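Local coordinates for protein glutaconate CoA-transferase subunit A (PDB 1POI) that transfers coenzyme A from acetyl-CoA to glutaconate or (R)-2-hydroxyglutarate during glutamate degradation by the hydroxyglutarate pathway, at residues Met108-Thr122 / Gly161-Asp173. Sequence-based numbering, arbitrary orientation.
Sequences MWHAAALGLPFLPVT and GEKVVAVPVPQVD
With CG anti to its own carbonyl carbon (chi1 -68°) and the chain bent back at its end (chi3 43°), Met108 lays its thioether across Val167, the two side chains crossing at about a right angle. Its SD lies 3.5 Å from Val167 CG1, the branch anti to the backbone N, while CE comes close to Pro168 O and Pro170 CD. Replacing Met108 by alanine would keep CB against Pro170 but is likely to strip the thioether from Val167 CG1 and open a gap there. One turn along the helix, Val169 packs against Ala111 and Ala112: CG1 rests on Ala112 CB at 3.6 Å, and CG2 reaches Ala111 CB, Leu116 O and Phe118 CA. The helix stops there in a Schellman motif with Gly115 as C-prime residue, closed by Leu116 N to Ala111 O, which also takes Gly115 N from the opposite face of its plane. The chain then enters strand 118-121, an outer strand of a three-stranded antiparallel sheet whose middle strand is 162-168. Leu119 N bonds Val167 O at 2.9 Å, in the carbonyl plane, whereas Val167 N reaches Leu119 O at 2.8 Å, tilted 30° from the Leu119 carbonyl plane. Val121 and Val165 form a second, straighter reciprocal pair. On one sheet face Phe118 touches Ala166 CB through CD2 (3.6 Å), with Ile154 of strand 152-156 also touching the Phe118 side chain; Pro120 CB meets Val164 CG2. Val172 CG2 lies 4.2 Å from Trp109 NE1, at the indole edge.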
loop_
_atom_site.group_PDB
_atom_site.type_symbol
_atom_site.label_atom_id
_atom_site.label_comp_id
_atom_site.label_asym_id
_atom_site.label_seq_id
_atom_site.Cartn_x
_atom_site.Cartn_y
_atom_site.Cartn_z
ATOM N N MET A 108 13.180 -31.798 -7.711
ATOM C CA MET A 108 13.944 -32.433 -6.641
ATOM C C MET A 108 13.932 -31.625 -5.358
ATOM O O MET A 108 13.656 -32.147 -4.285
ATOM C CB MET A 108 15.380 -32.697 -7.093
ATOM C CG MET A 108 15.463 -33.762 -8.187
ATOM S SD MET A 108 17.102 -34.026 -8.857
ATOM C CE MET A 108 18.070 -34.032 -7.426
ATOM N N TRP A 109 14.208 -30.341 -5.473
ATOM C CA TRP A 109 14.204 -29.476 -4.316
ATOM C C TRP A 109 12.775 -29.383 -3.801
ATOM O O TRP A 109 12.537 -29.415 -2.595
ATOM C CB TRP A 109 14.701 -28.079 -4.695
ATOM C CG TRP A 109 16.180 -27.852 -4.603
ATOM C CD1 TRP A 109 17.019 -28.347 -3.655
ATOM C CD2 TRP A 109 16.967 -26.945 -5.400
ATOM N NE1 TRP A 109 18.271 -27.793 -3.794
ATOM C CE2 TRP A 109 18.265 -26.929 -4.859
ATOM C CE3 TRP A 109 16.694 -26.140 -6.512
ATOM C CZ2 TRP A 109 19.294 -26.136 -5.390
ATOM C CZ3 TRP A 109 17.721 -25.351 -7.038
ATOM C CH2 TRP A 109 19.000 -25.357 -6.475
ATOM N N HIS A 110 11.805 -29.281 -4.703
ATOM C CA HIS A 110 10.427 -29.165 -4.253
ATOM C C HIS A 110 9.965 -30.415 -3.492
ATOM O O HIS A 110 9.453 -30.306 -2.365
ATOM C CB HIS A 110 9.482 -28.789 -5.404
ATOM C CG HIS A 110 8.123 -28.361 -4.945
ATOM N ND1 HIS A 110 6.962 -28.855 -5.498
ATOM C CD2 HIS A 110 7.738 -27.538 -3.942
ATOM C CE1 HIS A 110 5.922 -28.357 -4.858
ATOM N NE2 HIS A 110 6.364 -27.553 -3.907
ATOM N N ALA A 111 10.169 -31.587 -4.085
ATOM C CA ALA A 111 9.834 -32.855 -3.450
ATOM C C ALA A 111 10.508 -32.960 -2.084
ATOM O O ALA A 111 9.958 -33.559 -1.163
ATOM C CB ALA A 111 10.268 -33.981 -4.297
ATOM N N ALA A 112 11.693 -32.377 -1.937
ATOM C CA ALA A 112 12.385 -32.410 -0.647
ATOM C C ALA A 112 11.630 -31.564 0.374
ATOM O O ALA A 112 11.373 -31.997 1.493
ATOM C CB ALA A 112 13.828 -31.923 -0.787
ATOM N N ALA A 113 11.255 -30.357 -0.022
ATOM C CA ALA A 113 10.521 -29.484 0.879
ATOM C C ALA A 113 9.215 -30.167 1.259
ATOM O O ALA A 113 8.711 -29.984 2.367
ATOM C CB ALA A 113 10.253 -28.153 0.211
ATOM N N LEU A 114 8.689 -30.958 0.326
ATOM C CA LEU A 114 7.436 -31.671 0.530
ATOM C C LEU A 114 7.533 -32.897 1.438
ATOM O O LEU A 114 6.604 -33.190 2.173
ATOM C CB LEU A 114 6.833 -32.073 -0.827
ATOM C CG LEU A 114 5.711 -31.249 -1.490
ATOM C CD1 LEU A 114 5.629 -29.803 -0.966
ATOM C CD2 LEU A 114 5.908 -31.293 -3.010
ATOM N N GLY A 115 8.626 -33.641 1.346
ATOM C CA GLY A 115 8.793 -34.827 2.168
ATOM C C GLY A 115 8.551 -36.109 1.388
ATOM O O GLY A 115 8.296 -37.162 1.967
ATOM N N LEU A 116 8.622 -36.046 0.067
ATOM C CA LEU A 116 8.384 -37.241 -0.733
ATOM C C LEU A 116 9.520 -38.250 -0.578
ATOM O O LEU A 116 10.678 -37.879 -0.401
ATOM C CB LEU A 116 8.227 -36.882 -2.220
ATOM C CG LEU A 116 7.167 -35.878 -2.674
ATOM C CD1 LEU A 116 7.102 -35.886 -4.192
ATOM C CD2 LEU A 116 5.807 -36.206 -2.118
ATOM N N PRO A 117 9.202 -39.547 -0.645
ATOM C CA PRO A 117 10.200 -40.619 -0.522
ATOM C C PRO A 117 11.219 -40.428 -1.646
ATOM O O PRO A 117 12.434 -40.528 -1.458
ATOM C CB PRO A 117 9.380 -41.880 -0.800
ATOM C CG PRO A 117 8.014 -41.509 -0.383
ATOM C CD PRO A 117 7.860 -40.102 -0.870
ATOM N N PHE A 118 10.693 -40.174 -2.831
ATOM C CA PHE A 118 11.501 -39.964 -4.017
ATOM C C PHE A 118 10.644 -39.222 -5.044
ATOM O O PHE A 118 9.459 -38.957 -4.807
ATOM C CB PHE A 118 11.996 -41.301 -4.558
ATOM C CG PHE A 118 10.909 -42.198 -5.056
ATOM C CD1 PHE A 118 10.148 -42.950 -4.167
ATOM C CD2 PHE A 118 10.695 -42.351 -6.433
ATOM C CE1 PHE A 118 9.196 -43.852 -4.639
ATOM C CE2 PHE A 118 9.746 -43.247 -6.922
ATOM C CZ PHE A 118 8.994 -44.002 -6.027
ATOM N N LEU A 119 11.220 -38.932 -6.202
ATOM C CA LEU A 119 10.491 -38.199 -7.215
ATOM C C LEU A 119 10.269 -38.916 -8.537
ATOM O O LEU A 119 11.226 -39.167 -9.270
ATOM C CB LEU A 119 11.211 -36.866 -7.450
ATOM C CG LEU A 119 10.782 -35.959 -8.603
ATOM C CD1 LEU A 119 9.443 -35.270 -8.285
ATOM C CD2 LEU A 119 11.884 -34.954 -8.812
ATOM N N PRO A 120 9.013 -39.287 -8.852
ATOM C CA PRO A 120 8.772 -39.967 -10.133
ATOM C C PRO A 120 8.360 -38.909 -11.187
ATOM O O PRO A 120 7.464 -38.087 -10.951
ATOM C CB PRO A 120 7.628 -40.935 -9.805
ATOM C CG PRO A 120 6.758 -40.134 -8.811
ATOM C CD PRO A 120 7.791 -39.262 -8.012
ATOM N N VAL A 121 9.058 -38.876 -12.313
ATOM C CA VAL A 121 8.732 -37.915 -13.344
ATOM C C VAL A 121 8.717 -38.592 -14.680
ATOM O O VAL A 121 9.422 -39.565 -14.899
ATOM C CB VAL A 121 9.768 -36.738 -13.433
ATOM C CG1 VAL A 121 9.736 -35.889 -12.176
ATOM C CG2 VAL A 121 11.163 -37.249 -13.705
ATOM N N THR A 122 7.906 -38.077 -15.587
ATOM C CA THR A 122 7.868 -38.621 -16.932
ATOM C C THR A 122 8.779 -37.733 -17.828
ATOM O O THR A 122 8.466 -37.472 -18.993
ATOM C CB THR A 122 6.427 -38.634 -17.437
ATOM O OG1 THR A 122 5.625 -37.782 -16.600
ATOM C CG2 THR A 122 5.876 -40.039 -17.415
ATOM N N GLY A 161 2.678 -51.360 -18.484
ATOM C CA GLY A 161 3.421 -51.242 -19.729
ATOM C C GLY A 161 4.154 -49.914 -19.783
ATOM O O GLY A 161 5.029 -49.716 -20.618
ATOM N N GLU A 162 3.793 -49.002 -18.886
ATOM C CA GLU A 162 4.412 -47.693 -18.818
ATOM C C GLU A 162 5.363 -47.597 -17.618
ATOM O O GLU A 162 5.070 -48.108 -16.526
ATOM C CB GLU A 162 3.341 -46.591 -18.749
ATOM C CG GLU A 162 3.906 -45.221 -18.332
ATOM C CD GLU A 162 2.903 -44.072 -18.390
ATOM O OE1 GLU A 162 2.182 -43.951 -19.406
ATOM O OE2 GLU A 162 2.876 -43.269 -17.430
ATOM N N LYS A 163 6.513 -46.964 -17.852
ATOM C CA LYS A 163 7.529 -46.753 -16.826
ATOM C C LYS A 163 7.830 -45.256 -16.725
ATOM O O LYS A 163 7.619 -44.497 -17.686
ATOM C CB LYS A 163 8.827 -47.518 -17.142
ATOM C CG LYS A 163 8.635 -49.007 -17.405
ATOM C CD LYS A 163 9.896 -49.826 -17.107
ATOM C CE LYS A 163 10.127 -49.964 -15.599
ATOM N NZ LYS A 163 11.110 -51.026 -15.218
ATOM N N VAL A 164 8.266 -44.841 -15.536
ATOM C CA VAL A 164 8.619 -43.459 -15.250
ATOM C C VAL A 164 10.074 -43.451 -14.726
ATOM O O VAL A 164 10.655 -44.507 -14.445
ATOM C CB VAL A 164 7.629 -42.812 -14.200
ATOM C CG1 VAL A 164 6.217 -43.335 -14.394
ATOM C CG2 VAL A 164 8.095 -43.028 -12.757
ATOM N N VAL A 165 10.654 -42.267 -14.598
ATOM C CA VAL A 165 12.012 -42.113 -14.119
ATOM C C VAL A 165 11.903 -41.704 -12.668
ATOM O O VAL A 165 11.205 -40.731 -12.351
ATOM C CB VAL A 165 12.750 -41.010 -14.925
ATOM C CG1 VAL A 165 14.121 -40.705 -14.324
ATOM C CG2 VAL A 165 12.904 -41.446 -16.370
ATOM N N ALA A 166 12.505 -42.492 -11.776
ATOM C CA ALA A 166 12.461 -42.171 -10.355
ATOM C C ALA A 166 13.766 -41.480 -10.048
ATOM O O ALA A 166 14.824 -41.918 -10.517
ATOM C CB ALA A 166 12.298 -43.420 -9.525
ATOM N N VAL A 167 13.700 -40.420 -9.254
ATOM C CA VAL A 167 14.871 -39.622 -8.927
ATOM C C VAL A 167 15.019 -39.453 -7.417
ATOM O O VAL A 167 14.053 -39.179 -6.718
ATOM C CB VAL A 167 14.758 -38.234 -9.641
ATOM C CG1 VAL A 167 15.649 -37.226 -9.019
ATOM C CG2 VAL A 167 15.127 -38.362 -11.087
ATOM N N PRO A 168 16.244 -39.591 -6.898
ATOM C CA PRO A 168 16.455 -39.442 -5.455
ATOM C C PRO A 168 16.208 -38.022 -4.987
ATOM O O PRO A 168 16.700 -37.081 -5.605
ATOM C CB PRO A 168 17.943 -39.779 -5.291
ATOM C CG PRO A 168 18.259 -40.609 -6.497
ATOM C CD PRO A 168 17.517 -39.889 -7.574
ATOM N N VAL A 169 15.479 -37.876 -3.889
ATOM C CA VAL A 169 15.205 -36.565 -3.293
ATOM C C VAL A 169 16.484 -36.179 -2.530
ATOM O O VAL A 169 16.980 -36.944 -1.706
ATOM C CB VAL A 169 13.995 -36.656 -2.347
ATOM C CG1 VAL A 169 13.916 -35.463 -1.464
ATOM C CG2 VAL A 169 12.741 -36.748 -3.150
ATOM N N PRO A 170 17.048 -35.005 -2.812
ATOM C CA PRO A 170 18.272 -34.554 -2.155
ATOM C C PRO A 170 18.122 -34.139 -0.688
ATOM O O PRO A 170 17.074 -33.660 -0.283
ATOM C CB PRO A 170 18.695 -33.382 -3.031
ATOM C CG PRO A 170 17.386 -32.753 -3.364
ATOM C CD PRO A 170 16.512 -33.956 -3.697
ATOM N N GLN A 171 19.182 -34.329 0.100
ATOM C CA GLN A 171 19.205 -33.970 1.519
ATOM C C GLN A 171 20.148 -32.790 1.683
ATOM O O GLN A 171 21.366 -32.929 1.687
ATOM C CB GLN A 171 19.679 -35.153 2.348
ATOM C CG GLN A 171 18.786 -36.361 2.179
ATOM C CD GLN A 171 19.098 -37.454 3.169
ATOM O OE1 GLN A 171 18.837 -37.317 4.373
ATOM N NE2 GLN A 171 19.664 -38.552 2.675
ATOM N N VAL A 172 19.564 -31.621 1.838
ATOM C CA VAL A 172 20.315 -30.400 1.917
ATOM C C VAL A 172 20.698 -30.015 3.342
ATOM O O VAL A 172 19.834 -29.766 4.185
ATOM C CB VAL A 172 19.505 -29.271 1.211
ATOM C CG1 VAL A 172 20.310 -27.981 1.152
ATOM C CG2 VAL A 172 19.089 -29.733 -0.202
ATOM N N ASP A 173 21.999 -29.902 3.593
ATOM C CA ASP A 173 22.483 -29.554 4.911
ATOM C C ASP A 173 22.256 -28.097 5.214
ATOM O O ASP A 173 21.698 -27.773 6.258
ATOM C CB ASP A 173 23.964 -29.897 5.050
ATOM C CG ASP A 173 24.231 -31.375 4.924
ATOM O OD1 ASP A 173 23.478 -32.166 5.543
ATOM O OD2 ASP A 173 25.185 -31.754 4.214
#